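Sialidase B (Streptococcus pneumoniae serotype 4, PDB 4XJW) cleaves terminal sialic acids from oligosaccharides, glycoproteins and glycolipids as a family 33 glycosidase and intramolecular trans-sialidase. Local coordinates at residues W251-Y263 / A422-F436. The protein carries 1 engineered substitution. Residues are numbered along the deposited sequence; the frame is centred on the assembly and turned at random.
Sequences WSEPIFAMKFNDY and AMTTSQNRGESWEQF
The carbonyl oxygen of Glu-434 accepts two hydrogen bonds, one from Thr-424 OG1, at 2.6 Å and well above the carbonyl plane, and one from a water. The same water also donates to Ala-257 O, 2.6 Å away, so it ties the two segments together. A second water also bridges them, but donates to Phe-256 O and accepts from Trp-433 N, both at 2.8 Å. Beside this second water, the indole of Trp-433 packs against the corner at Ala-257. The methyl of Ala-257 sits over its five-membered ring, CB 3.6 Å from the centroid and only 8° off the normal, while Ser-426 CB, from the indole's own segment, covers the opposite face and NE1 is hydrogen-bonded to Thr-241 OG1 on strand 237-244. With CG1 of Ile-255 held between its backbone N and carbonyl carbon (chi1 62°), CD1 reaches the Gly-430 and Glu-431 carbonyls and comes within 3.7 Å of Trp-433 CD1. On the far side of Ala-257, the extended Met-258 chain carries CE to 3.6 Å from Ala-422 O, beside Thr-424 CG2 and Phe-436 CB, with SD making an oblique Met-aromatic contact to the Phe-436 ring. That ring crosses Phe-260 at about a right angle, CZ to CZ 4.1 Å. Trp-433 belongs to BNR repeat 2, an Asp-box; its loop, turning at Asn-428 to Glu-431, packs on edge strand 255-256 and the corner after it, joining two neighbouring propeller blades. Waters thus bridge the backbones, while direct contacts are van der Waals, methyls against rings, methyls and carbonyl oxygens, in two clusters around Trp-433 and Phe-436.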
loop_
_atom_site.group_PDB
_atom_site.type_symbol
_atom_site.label_atom_id
_atom_site.label_comp_id
_atom_site.label_asym_id
_atom_site.label_seq_id
_atom_site.Cartn_x
_atom_site.Cartn_y
_atom_site.Cartn_z
ATOM N N TRP A 251 6.363 -10.960 12.566
ATOM C CA TRP A 251 6.536 -11.143 11.132
ATOM C C TRP A 251 8.009 -11.224 10.766
ATOM O O TRP A 251 8.852 -10.563 11.376
ATOM C CB TRP A 251 5.842 -9.985 10.386
ATOM C CG TRP A 251 4.345 -10.030 10.578
ATOM C CD1 TRP A 251 3.628 -9.536 11.637
ATOM C CD2 TRP A 251 3.399 -10.686 9.724
ATOM N NE1 TRP A 251 2.291 -9.828 11.479
ATOM C CE2 TRP A 251 2.123 -10.540 10.315
ATOM C CE3 TRP A 251 3.512 -11.393 8.519
ATOM C CZ2 TRP A 251 0.956 -11.046 9.724
ATOM C CZ3 TRP A 251 2.355 -11.911 7.935
ATOM C CH2 TRP A 251 1.094 -11.734 8.542
ATOM N N SER A 252 8.312 -12.019 9.754
ATOM C CA SER A 252 9.683 -12.194 9.291
ATOM C C SER A 252 10.215 -10.981 8.545
ATOM O O SER A 252 9.447 -10.211 7.965
ATOM C CB SER A 252 9.785 -13.420 8.382
ATOM O OG SER A 252 9.021 -13.216 7.186
ATOM N N GLU A 253 11.535 -10.816 8.534
ATOM C CA GLU A 253 12.131 -9.753 7.723
ATOM C C GLU A 253 11.775 -10.051 6.271
ATOM O O GLU A 253 11.899 -11.181 5.817
ATOM C CB GLU A 253 13.649 -9.689 7.907
ATOM C CG GLU A 253 14.292 -8.423 7.309
ATOM C CD GLU A 253 13.832 -7.117 7.987
ATOM O OE1 GLU A 253 13.306 -7.184 9.120
ATOM O OE2 GLU A 253 14.011 -6.019 7.396
ATOM N N PRO A 254 11.283 -9.047 5.537
ATOM C CA PRO A 254 10.832 -9.306 4.165
ATOM C C PRO A 254 11.925 -9.819 3.220
ATOM O O PRO A 254 13.118 -9.532 3.395
ATOM C CB PRO A 254 10.381 -7.928 3.691
ATOM C CG PRO A 254 9.970 -7.213 4.944
ATOM C CD PRO A 254 10.997 -7.669 5.966
ATOM N N ILE A 255 11.491 -10.590 2.232
ATOM C CA ILE A 255 12.355 -11.006 1.131
ATOM C C ILE A 255 11.646 -10.633 -0.152
ATOM O O ILE A 255 10.471 -10.244 -0.116
ATOM C CB ILE A 255 12.651 -12.527 1.141
ATOM C CG1 ILE A 255 11.362 -13.352 0.969
ATOM C CG2 ILE A 255 13.400 -12.885 2.401
ATOM C CD1 ILE A 255 11.600 -14.847 0.728
ATOM N N PHE A 256 12.338 -10.750 -1.283
ATOM C CA PHE A 256 11.676 -10.513 -2.567
ATOM C C PHE A 256 11.172 -11.803 -3.183
ATOM O O PHE A 256 11.876 -12.815 -3.191
ATOM C CB PHE A 256 12.595 -9.812 -3.584
ATOM C CG PHE A 256 13.035 -8.443 -3.173
ATOM C CD1 PHE A 256 12.110 -7.413 -3.031
ATOM C CD2 PHE A 256 14.375 -8.168 -2.950
ATOM C CE1 PHE A 256 12.526 -6.142 -2.646
ATOM C CE2 PHE A 256 14.796 -6.909 -2.573
ATOM C CZ PHE A 256 13.873 -5.890 -2.421
ATOM N N ALA A 257 9.951 -11.743 -3.710
ATOM C CA ALA A 257 9.384 -12.807 -4.530
ATOM C C ALA A 257 9.661 -12.570 -6.010
ATOM O O ALA A 257 9.900 -13.523 -6.765
ATOM C CB ALA A 257 7.888 -12.947 -4.284
ATOM N N MET A 258 9.596 -11.308 -6.433
ATOM C CA MET A 258 9.939 -10.916 -7.803
ATOM C C MET A 258 10.671 -9.592 -7.748
ATOM O O MET A 258 10.222 -8.650 -7.083
ATOM C CB MET A 258 8.684 -10.760 -8.680
ATOM C CG MET A 258 7.891 -12.042 -8.884
ATOM S SD MET A 258 6.536 -11.803 -10.048
ATOM C CE MET A 258 5.737 -13.402 -9.930
ATOM N N LYS A 259 11.796 -9.511 -8.448
ATOM C CA LYS A 259 12.585 -8.291 -8.445
ATOM C C LYS A 259 13.323 -8.120 -9.758
ATOM O O LYS A 259 13.614 -9.098 -10.463
ATOM C CB LYS A 259 13.591 -8.313 -7.305
ATOM C CG LYS A 259 14.725 -9.287 -7.556
ATOM C CD LYS A 259 15.787 -9.193 -6.483
ATOM C CE LYS A 259 16.184 -7.751 -6.300
ATOM N NZ LYS A 259 17.274 -7.562 -5.304
ATOM N N PHE A 260 13.605 -6.861 -10.083
ATOM C CA PHE A 260 14.459 -6.492 -11.199
ATOM C C PHE A 260 15.603 -5.655 -10.663
ATOM O O PHE A 260 15.473 -5.007 -9.619
ATOM C CB PHE A 260 13.694 -5.641 -12.210
ATOM C CG PHE A 260 12.801 -6.420 -13.124
ATOM C CD1 PHE A 260 13.282 -7.512 -13.833
ATOM C CD2 PHE A 260 11.472 -6.046 -13.293
ATOM C CE1 PHE A 260 12.454 -8.211 -14.712
ATOM C CE2 PHE A 260 10.642 -6.749 -14.161
ATOM C CZ PHE A 260 11.134 -7.829 -14.864
ATOM N N ASN A 261 16.720 -5.653 -11.386
ATOM C CA ASN A 261 17.921 -4.980 -10.904
ATOM C C ASN A 261 18.462 -3.926 -11.854
ATOM O O ASN A 261 19.593 -3.442 -11.683
ATOM C CB ASN A 261 18.999 -6.003 -10.555
ATOM C CG ASN A 261 18.653 -6.792 -9.305
ATOM O OD1 ASN A 261 18.222 -6.221 -8.300
ATOM N ND2 ASN A 261 18.811 -8.101 -9.370
ATOM N N ASP A 262 17.645 -3.553 -12.834
ATOM C CA ASP A 262 18.020 -2.493 -13.756
ATOM C C ASP A 262 18.145 -1.134 -13.054
ATOM O O ASP A 262 18.937 -0.286 -13.473
ATOM C CB ASP A 262 17.069 -2.424 -14.966
ATOM C CG ASP A 262 15.582 -2.423 -14.585
ATOM O OD1 ASP A 262 15.181 -3.142 -13.641
ATOM O OD2 ASP A 262 14.805 -1.730 -15.281
ATOM N N TYR A 263 17.365 -0.936 -11.994
ATOM C CA TYR A 263 17.516 0.223 -11.123
ATOM C C TYR A 263 17.854 -0.209 -9.701
ATOM O O TYR A 263 17.377 -1.249 -9.233
ATOM C CB TYR A 263 16.235 1.054 -11.118
ATOM C CG TYR A 263 16.115 2.000 -12.285
ATOM C CD1 TYR A 263 16.095 1.521 -13.592
ATOM C CD2 TYR A 263 16.021 3.363 -12.085
ATOM C CE1 TYR A 263 15.979 2.375 -14.677
ATOM C CE2 TYR A 263 15.894 4.245 -13.172
ATOM C CZ TYR A 263 15.881 3.735 -14.461
ATOM O OH TYR A 263 15.776 4.582 -15.544
ATOM N N ALA A 422 3.265 -12.977 -14.606
ATOM C CA ALA A 422 4.258 -14.005 -14.298
ATOM C C ALA A 422 3.865 -14.730 -13.037
ATOM O O ALA A 422 3.079 -14.213 -12.251
ATOM C CB ALA A 422 5.624 -13.407 -14.145
ATOM N N MET A 423 4.456 -15.906 -12.840
ATOM C CA MET A 423 4.216 -16.697 -11.641
ATOM C C MET A 423 5.544 -17.116 -11.030
ATOM O O MET A 423 6.526 -17.316 -11.748
ATOM C CB MET A 423 3.365 -17.923 -11.974
ATOM C CG MET A 423 4.071 -18.995 -12.746
ATOM S SD MET A 423 3.112 -20.523 -12.806
ATOM C CE MET A 423 2.275 -20.516 -11.272
ATOM N N THR A 424 5.584 -17.206 -9.702
ATOM C CA THR A 424 6.700 -17.826 -9.019
ATOM C C THR A 424 6.118 -18.785 -7.998
ATOM O O THR A 424 4.923 -18.702 -7.670
ATOM C CB THR A 424 7.645 -16.791 -8.347
ATOM O OG1 THR A 424 8.730 -17.495 -7.722
ATOM C CG2 THR A 424 6.914 -15.954 -7.294
ATOM N N THR A 425 6.946 -19.712 -7.532
ATOM C CA THR A 425 6.521 -20.686 -6.540
ATOM C C THR A 425 7.515 -20.726 -5.399
ATOM O O THR A 425 8.669 -20.336 -5.548
ATOM C CB THR A 425 6.402 -22.109 -7.115
ATOM O OG1 THR A 425 7.705 -22.604 -7.445
ATOM C CG2 THR A 425 5.509 -22.141 -8.357
ATOM N N SER A 426 7.057 -21.205 -4.253
ATOM C CA SER A 426 7.935 -21.425 -3.121
ATOM C C SER A 426 7.695 -22.826 -2.602
ATOM O O SER A 426 6.549 -23.249 -2.443
ATOM C CB SER A 426 7.670 -20.426 -2.000
ATOM O OG SER A 426 8.420 -20.801 -0.850
ATOM N N GLN A 427 8.781 -23.535 -2.328
ATOM C CA GLN A 427 8.696 -24.887 -1.803
ATOM C C GLN A 427 8.884 -24.890 -0.291
ATOM O O GLN A 427 8.845 -25.948 0.344
ATOM C CB GLN A 427 9.745 -25.774 -2.476
ATOM C CG GLN A 427 9.392 -26.146 -3.915
ATOM C CD GLN A 427 10.573 -26.030 -4.860
ATOM O OE1 GLN A 427 11.711 -25.836 -4.430
ATOM N NE2 GLN A 427 10.307 -26.141 -6.159
ATOM N N ASN A 428 9.095 -23.710 0.291
ATOM C CA ASN A 428 9.329 -23.613 1.734
ATOM C C ASN A 428 8.440 -22.559 2.399
ATOM O O ASN A 428 8.866 -21.853 3.329
ATOM C CB ASN A 428 10.810 -23.350 2.020
ATOM C CG ASN A 428 11.363 -22.214 1.195
ATOM O OD1 ASN A 428 10.611 -21.339 0.768
ATOM N ND2 ASN A 428 12.673 -22.221 0.950
ATOM N N ARG A 429 7.210 -22.458 1.889
ATOM C CA ARG A 429 6.181 -21.588 2.459
ATOM C C ARG A 429 6.644 -20.138 2.618
ATOM O O ARG A 429 6.391 -19.497 3.643
ATOM C CB ARG A 429 5.678 -22.146 3.794
ATOM C CG ARG A 429 5.175 -23.576 3.690
ATOM C CD ARG A 429 4.662 -24.073 5.038
ATOM N NE ARG A 429 4.116 -25.423 4.939
ATOM C CZ ARG A 429 4.828 -26.525 5.155
ATOM N NH1 ARG A 429 6.110 -26.429 5.490
ATOM N NH2 ARG A 429 4.260 -27.718 5.043
ATOM N N GLY A 430 7.339 -19.628 1.607
ATOM C CA GLY A 430 7.698 -18.222 1.576
ATOM C C GLY A 430 9.061 -17.878 2.152
ATOM O O GLY A 430 9.374 -16.704 2.327
ATOM N N GLU A 431 9.887 -18.880 2.448
ATOM C CA GLU A 431 11.250 -18.595 2.898
ATOM C C GLU A 431 12.187 -18.248 1.741
ATOM O O GLU A 431 13.191 -17.557 1.934
ATOM C CB GLU A 431 11.810 -19.759 3.735
ATOM C CG GLU A 431 11.063 -19.951 5.052
ATOM C CD GLU A 431 11.174 -21.360 5.596
ATOM O OE1 GLU A 431 12.185 -22.026 5.295
ATOM O OE2 GLU A 431 10.245 -21.808 6.306
ATOM N N SER A 432 11.846 -18.728 0.545
ATOM C CA SER A 432 12.474 -18.285 -0.697
ATOM C C SER A 432 11.518 -18.526 -1.866
ATOM O O SER A 432 10.603 -19.342 -1.765
ATOM C CB SER A 432 13.802 -19.006 -0.940
ATOM O OG SER A 432 13.595 -20.381 -1.197
ATOM N N TRP A 433 11.763 -17.825 -2.973
ATOM C CA TRP A 433 10.935 -17.910 -4.172
ATOM C C TRP A 433 11.787 -18.250 -5.387
ATOM O O TRP A 433 12.930 -17.794 -5.500
ATOM C CB TRP A 433 10.213 -16.574 -4.415
ATOM C CG TRP A 433 9.259 -16.218 -3.321
ATOM C CD1 TRP A 433 9.517 -15.427 -2.233
ATOM C CD2 TRP A 433 7.906 -16.662 -3.181
ATOM N NE1 TRP A 433 8.392 -15.328 -1.446
ATOM C CE2 TRP A 433 7.393 -16.084 -2.002
ATOM C CE3 TRP A 433 7.063 -17.473 -3.958
ATOM C CZ2 TRP A 433 6.077 -16.317 -1.557
ATOM C CZ3 TRP A 433 5.752 -17.699 -3.520
ATOM C CH2 TRP A 433 5.274 -17.114 -2.336
ATOM N N GLU A 434 11.217 -19.057 -6.282
ATOM C CA GLU A 434 11.846 -19.431 -7.542
ATOM C C GLU A 434 11.927 -18.264 -8.506
ATOM O O GLU A 434 11.268 -17.231 -8.317
ATOM C CB GLU A 434 11.040 -20.537 -8.218
ATOM C CG GLU A 434 11.066 -21.872 -7.471
ATOM C CD GLU A 434 12.480 -22.381 -7.277
ATOM O OE1 GLU A 434 13.264 -22.325 -8.248
ATOM O OE2 GLU A 434 12.806 -22.820 -6.156
ATOM N N GLN A 435 12.720 -18.432 -9.558
ATOM C CA GLN A 435 12.718 -17.457 -10.645
ATOM C C GLN A 435 11.357 -17.468 -11.332
ATOM O O GLN A 435 10.787 -18.533 -11.592
ATOM C CB GLN A 435 13.838 -17.751 -11.641
ATOM C CG GLN A 435 15.248 -17.566 -11.067
ATOM C CD GLN A 435 15.495 -16.156 -10.555
ATOM O OE1 GLN A 435 15.019 -15.178 -11.135
ATOM N NE2 GLN A 435 16.234 -16.047 -9.458
ATOM N N PHE A 436 10.834 -16.285 -11.636
ATOM C CA PHE A 436 9.502 -16.194 -12.223
ATOM C C PHE A 436 9.441 -16.738 -13.651
ATOM O O PHE A 436 10.441 -16.747 -14.370
ATOM C CB PHE A 436 8.923 -14.764 -12.121
ATOM C CG PHE A 436 9.528 -13.764 -13.082
ATOM C CD1 PHE A 436 9.130 -13.719 -14.414
ATOM C CD2 PHE A 436 10.471 -12.844 -12.638
ATOM C CE1 PHE A 436 9.670 -12.801 -15.291
ATOM C CE2 PHE A 436 11.024 -11.920 -13.511
ATOM C CZ PHE A 436 10.621 -11.896 -14.836
HETATM O O HOH W 1 13.048 -15.310 -2.671
HETATM O O HOH W 2 10.750 -14.611 -8.954
#